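PDB 3HH7: muscarinic toxin-like protein 3 homolog from Ophiophagus hannah, which is a homodimeric three-finger neurotoxin of king cobra venom that probably blocks nicotinic acetylcholine receptors. Local coordinates for residues Glu12-Cys17 with Arg60-Gln65. Numbering follows the deposited sequence.
Sequences ETTEIC and RDKCNQ
Q65, the C-terminal residue, reaches out to the carboxylate of E12, just ahead of strand 14-16. From CB, Q65 CG lies anti to the backbone N (chi1 -165°) and the chain runs on extended, carrying the amide out to E12. Q65 CG is 3.9 Å from E12 OE2, and Q65 CD is slightly nearer to the same oxygen at 3.7 Å. Of the two amide ends NE2, not OE1, makes the bond: Q65 NE2 donates to E12 OE2 over 2.7 Å. The oxygen is met nearly along its C-O axis. The N-H...O angle of 139° shows the bond to be bent, with the acceptor somewhat out of the amide plane. The carboxylate and amide planes are 44° apart. The second touch is made by T14 and K62, whose side chains cross at about a right angle. K62 is the third residue of a type II turn, R60-C63, and has left-handed backbone angles. Its chain bends at the last torsion, and K62 NZ makes a van der Waals touch on the T14 CG2 methyl at 3.2 Å. The side chains of E12, K62 and Q65 also touch Y4 on strand 2-4, the antiparallel partner of 14-16, so the tail borders the two-stranded sheet of the first finger in this three-finger fold. The C63-C58 disulfide ties the tail to strand 52-58. K62 NZ remains 4.7 Å from E12 OE1, beyond direct pairing but near enough for a likely weak attraction; a hydrogen bond probably strengthened by the carboxylate's charge and one methyl touch imply a modest, mainly polar link between finger and tail.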
ATOM      1  N   GLU A  12      10.830   8.795  15.333  1.00 16.38           N
ATOM      2  CA  GLU A  12      11.246   8.477  13.964  1.00 16.73           C
ATOM      3  C   GLU A  12      12.673   7.956  13.891  1.00 16.47           C
ATOM      4  O   GLU A  12      13.590   8.532  14.497  1.00 16.75           O
ATOM      5  CB  GLU A  12      11.182   9.721  13.086  1.00 17.15           C
ATOM      6  CG  GLU A  12       9.824  10.173  12.615  1.00 19.25           C
ATOM      7  CD  GLU A  12       9.969  11.306  11.595  1.00 19.54           C
ATOM      8  OE1 GLU A  12      11.094  11.826  11.448  1.00 24.33           O
ATOM      9  OE2 GLU A  12       8.975  11.663  10.940  1.00 25.88           O
ATOM     10  N   THR A  13      12.860   6.880  13.141  1.00 15.03           N
ATOM     11  CA  THR A  13      14.188   6.395  12.782  1.00 14.56           C
ATOM     12  C   THR A  13      14.177   5.978  11.325  1.00 14.41           C
ATOM     13  O   THR A  13      13.113   5.702  10.762  1.00 12.78           O
ATOM     14  CB  THR A  13      14.651   5.211  13.665  1.00 14.75           C
ATOM     15  OG1 THR A  13      13.743   4.113  13.524  1.00 14.49           O
ATOM     16  CG2 THR A  13      14.702   5.634  15.136  1.00 14.75           C
ATOM     17  N   THR A  14      15.358   5.965  10.708  1.00 14.60           N
ATOM     18  CA  THR A  14      15.458   5.514   9.327  1.00 15.01           C
ATOM     19  C   THR A  14      16.521   4.446   9.150  1.00 15.28           C
ATOM     20  O   THR A  14      17.396   4.238  10.008  1.00 15.38           O
ATOM     21  CB  THR A  14      15.721   6.669   8.345  1.00 15.71           C
ATOM     22  OG1 THR A  14      16.941   7.324   8.700  1.00 17.71           O
ATOM     23  CG2 THR A  14      14.584   7.674   8.358  1.00 15.07           C
ATOM     24  N   GLU A  15      16.419   3.748   8.031  1.00 14.53           N
ATOM     25  CA  GLU A  15      17.436   2.800   7.640  1.00 15.64           C
ATOM     26  C   GLU A  15      17.671   2.940   6.154  1.00 15.26           C
ATOM     27  O   GLU A  15      16.766   3.324   5.398  1.00 14.20           O
ATOM     28  CB  GLU A  15      17.029   1.372   7.985  1.00 15.60           C
ATOM     29  CG  GLU A  15      15.822   0.871   7.231  1.00 16.41           C
ATOM     30  CD  GLU A  15      15.394  -0.529   7.642  1.00 18.06           C
ATOM     31  OE1 GLU A  15      16.148  -1.203   8.381  1.00 22.50           O
ATOM     32  OE2 GLU A  15      14.294  -0.944   7.224  1.00 20.26           O
ATOM     33  N   ILE A  16      18.897   2.642   5.744  1.00 15.44           N
ATOM     34  CA  ILE A  16      19.250   2.627   4.345  1.00 16.68           C
ATOM     35  C   ILE A  16      19.094   1.189   3.863  1.00 17.17           C
ATOM     36  O   ILE A  16      19.674   0.267   4.431  1.00 16.91           O
ATOM     37  CB  ILE A  16      20.699   3.146   4.127  1.00 16.52           C
ATOM     38  CG1 ILE A  16      20.829   4.574   4.694  1.00 17.30           C
ATOM     39  CG2 ILE A  16      21.076   3.025   2.649  1.00 16.90           C
ATOM     40  CD1 ILE A  16      22.236   5.207   4.623  1.00 18.73           C
ATOM     41  N   CYS A  17      18.299   0.992   2.815  1.00 18.12           N
ATOM     42  CA  CYS A  17      18.032  -0.357   2.315  1.00 19.50           C
ATOM     43  C   CYS A  17      19.277  -0.969   1.654  1.00 21.78           C
ATOM     44  O   CYS A  17      20.097  -0.228   1.108  1.00 22.30           O
ATOM     45  CB  CYS A  17      16.857  -0.350   1.348  1.00 18.63           C
ATOM     46  SG  CYS A  17      15.356   0.484   1.970  1.00 14.93           S
ATOM     47  N   ARG A  60       9.953   6.412  -2.947  1.00  9.81           N
ATOM     48  CA  ARG A  60      10.745   7.623  -2.689  1.00  9.98           C
ATOM     49  C   ARG A  60      11.318   7.609  -1.266  1.00  9.54           C
ATOM     50  O   ARG A  60      10.718   7.038  -0.355  1.00  9.70           O
ATOM     51  CB  ARG A  60       9.904   8.871  -2.938  1.00  9.47           C
ATOM     52  CG  ARG A  60       9.354   8.962  -4.369  1.00  9.94           C
ATOM     53  CD  ARG A  60      10.441   9.188  -5.429  1.00 10.83           C
ATOM     54  NE  ARG A  60      11.146  10.447  -5.199  1.00 10.49           N
ATOM     55  CZ  ARG A  60      10.690  11.634  -5.598  1.00 11.32           C
ATOM     56  NH1 ARG A  60       9.535  11.729  -6.251  1.00 12.72           N
ATOM     57  NH2 ARG A  60      11.380  12.732  -5.314  1.00 11.83           N
ATOM     58  N   ASP A  61      12.490   8.213  -1.076  1.00  9.63           N
ATOM     59  CA  ASP A  61      13.070   8.301   0.256  1.00 10.01           C
ATOM     60  C   ASP A  61      12.094   8.931   1.237  1.00  9.55           C
ATOM     61  O   ASP A  61      11.476   9.951   0.932  1.00  9.28           O
ATOM     62  CB  ASP A  61      14.361   9.116   0.227  1.00 10.03           C
ATOM     63  CG  ASP A  61      15.557   8.299  -0.214  1.00 11.87           C
ATOM     64  OD1 ASP A  61      15.375   7.172  -0.726  1.00 11.98           O
ATOM     65  OD2 ASP A  61      16.677   8.810  -0.059  1.00 13.31           O
ATOM     66  N   LYS A  62      11.944   8.295   2.406  1.00 10.21           N
ATOM     67  CA  LYS A  62      11.057   8.787   3.463  1.00 10.33           C
ATOM     68  C   LYS A  62       9.595   8.859   3.039  1.00  9.98           C
ATOM     69  O   LYS A  62       8.821   9.645   3.566  1.00 10.73           O
ATOM     70  CB  LYS A  62      11.552  10.140   4.007  1.00 11.06           C
ATOM     71  CG  LYS A  62      12.832  10.004   4.805  1.00 13.95           C
ATOM     72  CD  LYS A  62      13.234  11.341   5.412  1.00 18.85           C
ATOM     73  CE  LYS A  62      14.273  11.136   6.503  1.00 22.61           C
ATOM     74  NZ  LYS A  62      13.654  10.624   7.753  1.00 27.88           N
ATOM     75  N   CYS A  63       9.206   8.017   2.086  1.00  8.63           N
ATOM     76  CA  CYS A  63       7.835   8.048   1.585  1.00  8.81           C
ATOM     77  C   CYS A  63       6.827   7.383   2.536  1.00  8.64           C
ATOM     78  O   CYS A  63       5.601   7.567   2.407  1.00  9.57           O
ATOM     79  CB  CYS A  63       7.757   7.401   0.196  1.00  8.63           C
ATOM     80  SG  CYS A  63       8.207   5.633   0.148  1.00  8.77           S
ATOM     81  N   ASN A  64       7.353   6.584   3.468  1.00  9.14           N
ATOM     82  CA  ASN A  64       6.527   5.725   4.331  1.00  8.73           C
ATOM     83  C   ASN A  64       6.348   6.231   5.774  1.00  9.57           C
ATOM     84  O   ASN A  64       6.281   5.434   6.710  1.00  9.08           O
ATOM     85  CB  ASN A  64       7.118   4.305   4.355  1.00  8.51           C
ATOM     86  CG  ASN A  64       8.475   4.243   5.050  1.00  9.72           C
ATOM     87  OD1 ASN A  64       9.251   5.208   5.023  1.00  9.81           O
ATOM     88  ND2 ASN A  64       8.771   3.100   5.678  1.00  8.43           N
ATOM     89  N   GLN A  65       6.256   7.551   5.949  1.00  9.10           N
ATOM     90  CA  GLN A  65       6.002   8.119   7.276  1.00 10.11           C
ATOM     91  C   GLN A  65       4.661   7.649   7.805  1.00 10.80           C
ATOM     92  O   GLN A  65       4.607   7.266   8.978  1.00 11.71           O
ATOM     93  CB  GLN A  65       6.052   9.641   7.258  1.00 11.01           C
ATOM     94  CG  GLN A  65       6.144  10.215   8.655  1.00 12.96           C
ATOM     95  CD  GLN A  65       6.029  11.709   8.659  1.00 16.99           C
ATOM     96  OE1 GLN A  65       4.997  12.260   8.290  1.00 18.98           O
ATOM     97  NE2 GLN A  65       7.093  12.378   9.074  1.00 17.71           N
ATOM     98  OXT GLN A  65       3.664   7.672   7.065  1.00 10.93           O
TER